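Lin0012 protein (Listeria innocua, PDB 3K17) probably acts as an ATP-dependent phosphomevalonate kinase of the GHMP family, phosphorylating phosphomevalonate in the mevalonate route to isopentenyl diphosphate. Local coordinates at residues A235-Q238 / N243-H246; E20-V23 / G27-A30; V60-P63 / E67-P70. All coordinates share one frame; numbering follows the deposited sequence.

Contact 1: A235-Q238 / N243-H246; sequences AFKQ and NYQH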
# COMPACT_ATOMS: atom_id res chain seq x y z
N ALA A 235 -17.63 -17.45 19.70
CA ALA A 235 -18.50 -17.83 18.60
C ALA A 235 -19.54 -18.82 19.12
O ALA A 235 -20.71 -18.76 18.73
CB ALA A 235 -17.69 -18.47 17.48
N PHE A 236 -19.11 -19.72 19.99
CA PHE A 236 -20.02 -20.70 20.56
C PHE A 236 -21.15 -19.96 21.27
O PHE A 236 -22.31 -20.36 21.21
CB PHE A 236 -19.29 -21.59 21.57
CG PHE A 236 -20.20 -22.50 22.34
CD1 PHE A 236 -20.88 -23.53 21.71
CD2 PHE A 236 -20.40 -22.30 23.71
CE1 PHE A 236 -21.75 -24.36 22.41
CE2 PHE A 236 -21.27 -23.12 24.42
CZ PHE A 236 -21.94 -24.15 23.78
N LYS A 237 -20.78 -18.88 21.96
CA LYS A 237 -21.74 -18.06 22.68
C LYS A 237 -22.85 -17.56 21.74
O LYS A 237 -24.00 -17.44 22.14
CB LYS A 237 -21.02 -16.87 23.32
CG LYS A 237 -21.91 -15.88 24.03
CD LYS A 237 -21.10 -14.74 24.63
CE LYS A 237 -22.00 -13.70 25.27
NZ LYS A 237 -21.22 -12.58 25.86
N GLN A 238 -22.48 -17.28 20.49
CA GLN A 238 -23.43 -16.78 19.50
C GLN A 238 -24.15 -17.94 18.81
O GLN A 238 -25.31 -17.81 18.41
CB GLN A 238 -22.69 -15.96 18.44
CG GLN A 238 -21.63 -15.02 19.01
CD GLN A 238 -22.22 -13.89 19.83
OE1 GLN A 238 -21.48 -13.12 20.45
NE2 GLN A 238 -23.54 -13.78 19.83
N ASN A 243 -26.81 -23.10 25.81
CA ASN A 243 -25.78 -23.90 26.45
C ASN A 243 -24.76 -23.01 27.15
O ASN A 243 -24.34 -23.30 28.26
CB ASN A 243 -25.08 -24.79 25.42
CG ASN A 243 -25.90 -26.01 25.04
OD1 ASN A 243 -25.64 -26.66 24.03
ND2 ASN A 243 -26.90 -26.32 25.87
N TYR A 244 -24.36 -21.93 26.48
CA TYR A 244 -23.38 -21.01 27.06
C TYR A 244 -23.93 -20.42 28.34
O TYR A 244 -23.22 -20.30 29.34
CB TYR A 244 -23.05 -19.88 26.08
CG TYR A 244 -21.98 -18.94 26.59
CD1 TYR A 244 -20.66 -19.38 26.72
CD2 TYR A 244 -22.28 -17.63 26.95
CE1 TYR A 244 -19.67 -18.52 27.21
CE2 TYR A 244 -21.30 -16.77 27.44
CZ TYR A 244 -19.99 -17.22 27.57
OH TYR A 244 -19.02 -16.37 28.04
N GLN A 245 -25.21 -20.06 28.33
CA GLN A 245 -25.84 -19.48 29.51
C GLN A 245 -25.92 -20.50 30.64
O GLN A 245 -25.84 -20.15 31.81
CB GLN A 245 -27.24 -18.94 29.17
CG GLN A 245 -27.89 -18.18 30.32
CD GLN A 245 -27.01 -17.04 30.84
OE1 GLN A 245 -26.73 -16.07 30.12
NE2 GLN A 245 -26.57 -17.16 32.09
N HIS A 246 -26.07 -21.77 30.27
CA HIS A 246 -26.13 -22.84 31.27
C HIS A 246 -24.78 -22.90 31.95
O HIS A 246 -24.68 -23.07 33.16
CB HIS A 246 -26.42 -24.19 30.60
CG HIS A 246 -26.33 -25.35 31.54
ND1 HIS A 246 -27.17 -25.50 32.62
CD2 HIS A 246 -25.49 -26.42 31.56
CE1 HIS A 246 -26.85 -26.61 33.27
NE2 HIS A 246 -25.84 -27.19 32.64
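The aliphatic chain of Lys237 lies over one face of the Tyr244 ring. Its CB sits above the ring centre, 4.0 Å from the centroid and 12° off the normal, a CH-pi contact. Beyond CB the chain runs outward across one side of the ring: Lys237 CG comes to 3.4 Å from Tyr244 CD2, and Lys237 CD to 3.5 Å from Tyr244 CE2. With CG anti to the backbone N (chi1 176°) and every later torsion extended, the lysine carries its methylenes from the ring centre out past CD2 and CE2 toward Glu25. Lysine suits this place because its methylenes can cover an aromatic face while the ammonium travels on to a charge. Glu25 OE2 takes a salt bridge from Lys237 NZ and a hydrogen bond with Tyr244 OH, so one carboxylate oxygen ties together the ends of both side chains.

Phe236, buried, makes the second part of the contact with the end of its ring: CZ is 3.6 Å from Asn243 CB and CE2 4.1 Å from Tyr244 CB. Leu284, Lys287 and Ala288 of helix 267-288 also pack on this phenyl ring. Asp240 OD1 accepts a hydrogen bond from Asn243 N near the start of helix 241-264. Helices 226-239 and 241-264 are thus a pair of consecutive helices joined by a very short turn, held by the buried Phe236 and Tyr244 rings with Lys237 at the margin, and packed against helix 267-288.

Contact 2: E20-V23 / G27-A30; sequences EYAV and GHTA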
# COMPACT_ATOMS: atom_id res chain seq x y z
N GLU A 20 -12.84 -19.51 35.21
CA GLU A 20 -12.32 -19.14 33.89
C GLU A 20 -13.40 -19.20 32.81
O GLU A 20 -14.32 -20.02 32.87
CB GLU A 20 -11.17 -20.06 33.47
CG GLU A 20 -10.01 -20.09 34.44
CD GLU A 20 -9.96 -21.38 35.24
OE1 GLU A 20 -10.99 -21.73 35.86
OE2 GLU A 20 -8.90 -22.04 35.25
N TYR A 21 -13.24 -18.32 31.82
CA TYR A 21 -14.15 -18.18 30.69
C TYR A 21 -15.37 -17.37 31.07
O TYR A 21 -15.66 -16.35 30.44
CB TYR A 21 -14.55 -19.55 30.13
CG TYR A 21 -13.47 -20.14 29.24
CD1 TYR A 21 -13.27 -19.66 27.94
CD2 TYR A 21 -12.61 -21.13 29.71
CE1 TYR A 21 -12.25 -20.16 27.13
CE2 TYR A 21 -11.58 -21.64 28.91
CZ TYR A 21 -11.41 -21.15 27.63
OH TYR A 21 -10.38 -21.63 26.83
N ALA A 22 -16.07 -17.79 32.12
CA ALA A 22 -17.25 -17.06 32.56
C ALA A 22 -16.83 -15.68 33.06
O ALA A 22 -17.55 -14.69 32.91
CB ALA A 22 -17.94 -17.83 33.69
N VAL A 23 -15.63 -15.62 33.64
CA VAL A 23 -15.12 -14.38 34.18
C VAL A 23 -15.03 -13.24 33.16
O VAL A 23 -14.98 -12.08 33.55
CB VAL A 23 -13.73 -14.61 34.85
CG1 VAL A 23 -12.66 -14.88 33.80
CG2 VAL A 23 -13.38 -13.42 35.72
N GLY A 27 -19.34 -8.43 35.81
CA GLY A 27 -19.90 -8.83 37.09
C GLY A 27 -19.68 -10.27 37.51
O GLY A 27 -20.11 -10.67 38.59
N HIS A 28 -19.02 -11.06 36.67
CA HIS A 28 -18.76 -12.45 37.04
C HIS A 28 -17.47 -12.54 37.84
O HIS A 28 -16.58 -11.69 37.72
CB HIS A 28 -18.71 -13.34 35.80
CG HIS A 28 -20.06 -13.66 35.25
ND1 HIS A 28 -20.92 -12.70 34.76
CD2 HIS A 28 -20.71 -14.84 35.12
CE1 HIS A 28 -22.04 -13.27 34.35
NE2 HIS A 28 -21.94 -14.57 34.55
N THR A 29 -17.37 -13.58 38.66
CA THR A 29 -16.22 -13.72 39.53
C THR A 29 -15.33 -14.94 39.33
O THR A 29 -15.80 -16.03 39.01
CB THR A 29 -16.67 -13.69 41.02
OG1 THR A 29 -17.48 -12.54 41.24
CG2 THR A 29 -15.48 -13.64 41.95
N ALA A 30 -14.03 -14.74 39.54
CA ALA A 30 -13.06 -15.81 39.44
C ALA A 30 -12.12 -15.74 40.63
O ALA A 30 -11.96 -14.69 41.25
CB ALA A 30 -12.25 -15.70 38.14
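Val23 and His28 bring their CA atoms to 5.0 Å where a 3-10 segment that starts at Ala22 carries the chain into the turn back to strand 29-35. This is the connection of a beta hairpin, since strands 7-18 and 29-35 pair antiparallel in the large mixed sheet; no hydrogen bond joins residues 20-23 to 27-30, and the contact is made by van der Waals approach of His28, Val23 and Ala30. His28 points its CB at the opposite segment, 3.4 Å from the carbonyl oxygen of Ala22, and its ring, with CG set beside the backbone N (chi1 -77°), stands obliquely to that carbonyl. His28 ND1 is hydrogen-bonded to Ser26 O, two residues earlier, which limits the ring's rotation, while Asn252 of helix 241-264 packs against it. Ala22 is small enough for the same helix, through Leu248 and Asn251, to lie close on it. On the strand, Thr29 turns away and its OG1 hydrogen-bonds with Thr176 OG1 of the adjacent strand 172-176. Ala30 points its CB toward residues 20-23, where a methyl group is the right size to meet a branched neighbour: with chi1 at 71°, Val23 swings CG2 opposite its backbone N, to rest 3.5 Å from Ala30 CB.

Contact 3: V60-P63 / E67-P70; sequences VSWP and ELKP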
# COMPACT_ATOMS: atom_id res chain seq x y z
N VAL A 60 14.53 0.33 23.05
CA VAL A 60 13.94 1.34 22.18
C VAL A 60 13.93 2.59 23.05
O VAL A 60 13.98 2.51 24.28
CB VAL A 60 12.48 1.03 21.78
CG1 VAL A 60 12.45 -0.02 20.68
CG2 VAL A 60 11.70 0.57 23.00
N SER A 61 13.88 3.76 22.41
CA SER A 61 13.86 5.00 23.16
C SER A 61 12.70 5.83 22.65
O SER A 61 12.10 5.50 21.62
CB SER A 61 15.17 5.77 22.96
OG SER A 61 15.22 6.92 23.81
N TRP A 62 12.38 6.89 23.37
CA TRP A 62 11.29 7.76 22.99
C TRP A 62 11.49 9.09 23.71
O TRP A 62 12.11 9.14 24.77
CB TRP A 62 9.94 7.12 23.34
CG TRP A 62 9.68 6.93 24.82
CD1 TRP A 62 8.85 7.68 25.61
CD2 TRP A 62 10.20 5.89 25.67
NE1 TRP A 62 8.82 7.17 26.89
CE2 TRP A 62 9.64 6.08 26.95
CE3 TRP A 62 11.09 4.82 25.46
CZ2 TRP A 62 9.94 5.23 28.03
CZ3 TRP A 62 11.38 3.98 26.54
CH2 TRP A 62 10.81 4.19 27.81
N PRO A 63 10.97 10.19 23.15
CA PRO A 63 11.11 11.51 23.76
C PRO A 63 10.61 11.62 25.20
O PRO A 63 9.64 10.96 25.58
CB PRO A 63 10.36 12.43 22.80
CG PRO A 63 9.30 11.53 22.25
CD PRO A 63 10.03 10.24 22.01
N GLU A 67 5.50 10.15 23.42
CA GLU A 67 4.92 8.86 23.14
C GLU A 67 5.94 7.81 22.72
O GLU A 67 6.93 8.11 22.04
CB GLU A 67 3.87 9.00 22.03
CG GLU A 67 3.26 7.70 21.55
CD GLU A 67 2.24 7.91 20.45
OE1 GLU A 67 2.46 8.83 19.63
OE2 GLU A 67 1.24 7.17 20.40
N LEU A 68 5.71 6.57 23.16
CA LEU A 68 6.58 5.47 22.79
C LEU A 68 5.77 4.66 21.78
O LEU A 68 4.71 4.11 22.11
CB LEU A 68 6.94 4.62 24.01
CG LEU A 68 7.67 3.30 23.72
CD1 LEU A 68 8.98 3.58 22.97
CD2 LEU A 68 7.94 2.58 25.02
N LYS A 69 6.23 4.60 20.54
CA LYS A 69 5.51 3.86 19.52
C LYS A 69 6.47 3.11 18.61
O LYS A 69 6.56 3.41 17.42
CB LYS A 69 4.62 4.79 18.70
CG LYS A 69 5.29 6.07 18.22
CD LYS A 69 4.42 6.79 17.19
CE LYS A 69 5.00 8.14 16.77
NZ LYS A 69 4.75 9.20 17.78
N PRO A 70 7.17 2.10 19.14
CA PRO A 70 8.13 1.31 18.36
C PRO A 70 7.44 0.44 17.30
O PRO A 70 6.23 0.25 17.33
CB PRO A 70 8.86 0.49 19.42
CG PRO A 70 7.78 0.26 20.45
CD PRO A 70 7.08 1.60 20.53
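One face of the Trp62 indole is covered by Leu68. Leu68 CB stands over the five-membered ring, 3.8 Å from its centroid and 17° off the normal, a CH-pi contact. The same leucine reaches across to the six-membered ring: CD2 lies above the plane, displaced toward the rim, and CD1 comes to 3.5 Å from Trp62 CE3. At the edge of the indole, in its plane, is the carbonyl oxygen of Val60. Trp62 CG is placed between the backbone N and the carbonyl carbon (chi1 65°), which turns one face of the indole to Leu68. A large flat residue and a branched one suit each other here, since the isobutyl group can spread over both rings.

Backbone and side chain also meet at Glu67, whose carbonyl oxygen lies 3.4 Å from Trp62 CB and 3.8 Å from Pro63 CD. At the other end Val60 divides its methyls: CG1 touches Pro70 CB at 3.8 Å, and CG2 approaches Leu68 CD1 at 4.1 Å. Compact, rigid Pro70 offers CG1 an apolar surface. Toward the second subunit, Lys69 NZ makes a salt bridge of 3.0 Å to Glu67 OE1, approaching from above the carboxylate plane, while Glu67 OE2 forms a salt bridge with Arg186 and a hydrogen bond with Tyr189 OH, both of the second subunit.

The two segments run roughly antiparallel, 157° apart, within the long connection between strand 50-52 and helix 76-91. Leu51 of the strand packs on Val60, Trp62 and Leu68, and Ile82 of the helix on Trp62 and Leu68, so this irregular loop packs on both the strand and the helix.

From the N terminus, contact 2 comes first, closing the turn between strands 7-18 and 29-35 of the mixed sheet. Contact 3 follows, folding the loop between strand 50-52 and helix 76-91 back on itself, and contact 1 closes the very short turn between helices 226-239 and 241-264. The three are in series along the chain; none nests within or crosses another. Contacts 1 and 2 lie side by side, centres about 14 Å apart, where the hairpin turn meets the helices: Tyr244 packs near Tyr21. Contact 3 is remote, its centre about 35 Å from that of contact 2 and across the chain's centre. Contacts 1 and 3 both touch the second subunit.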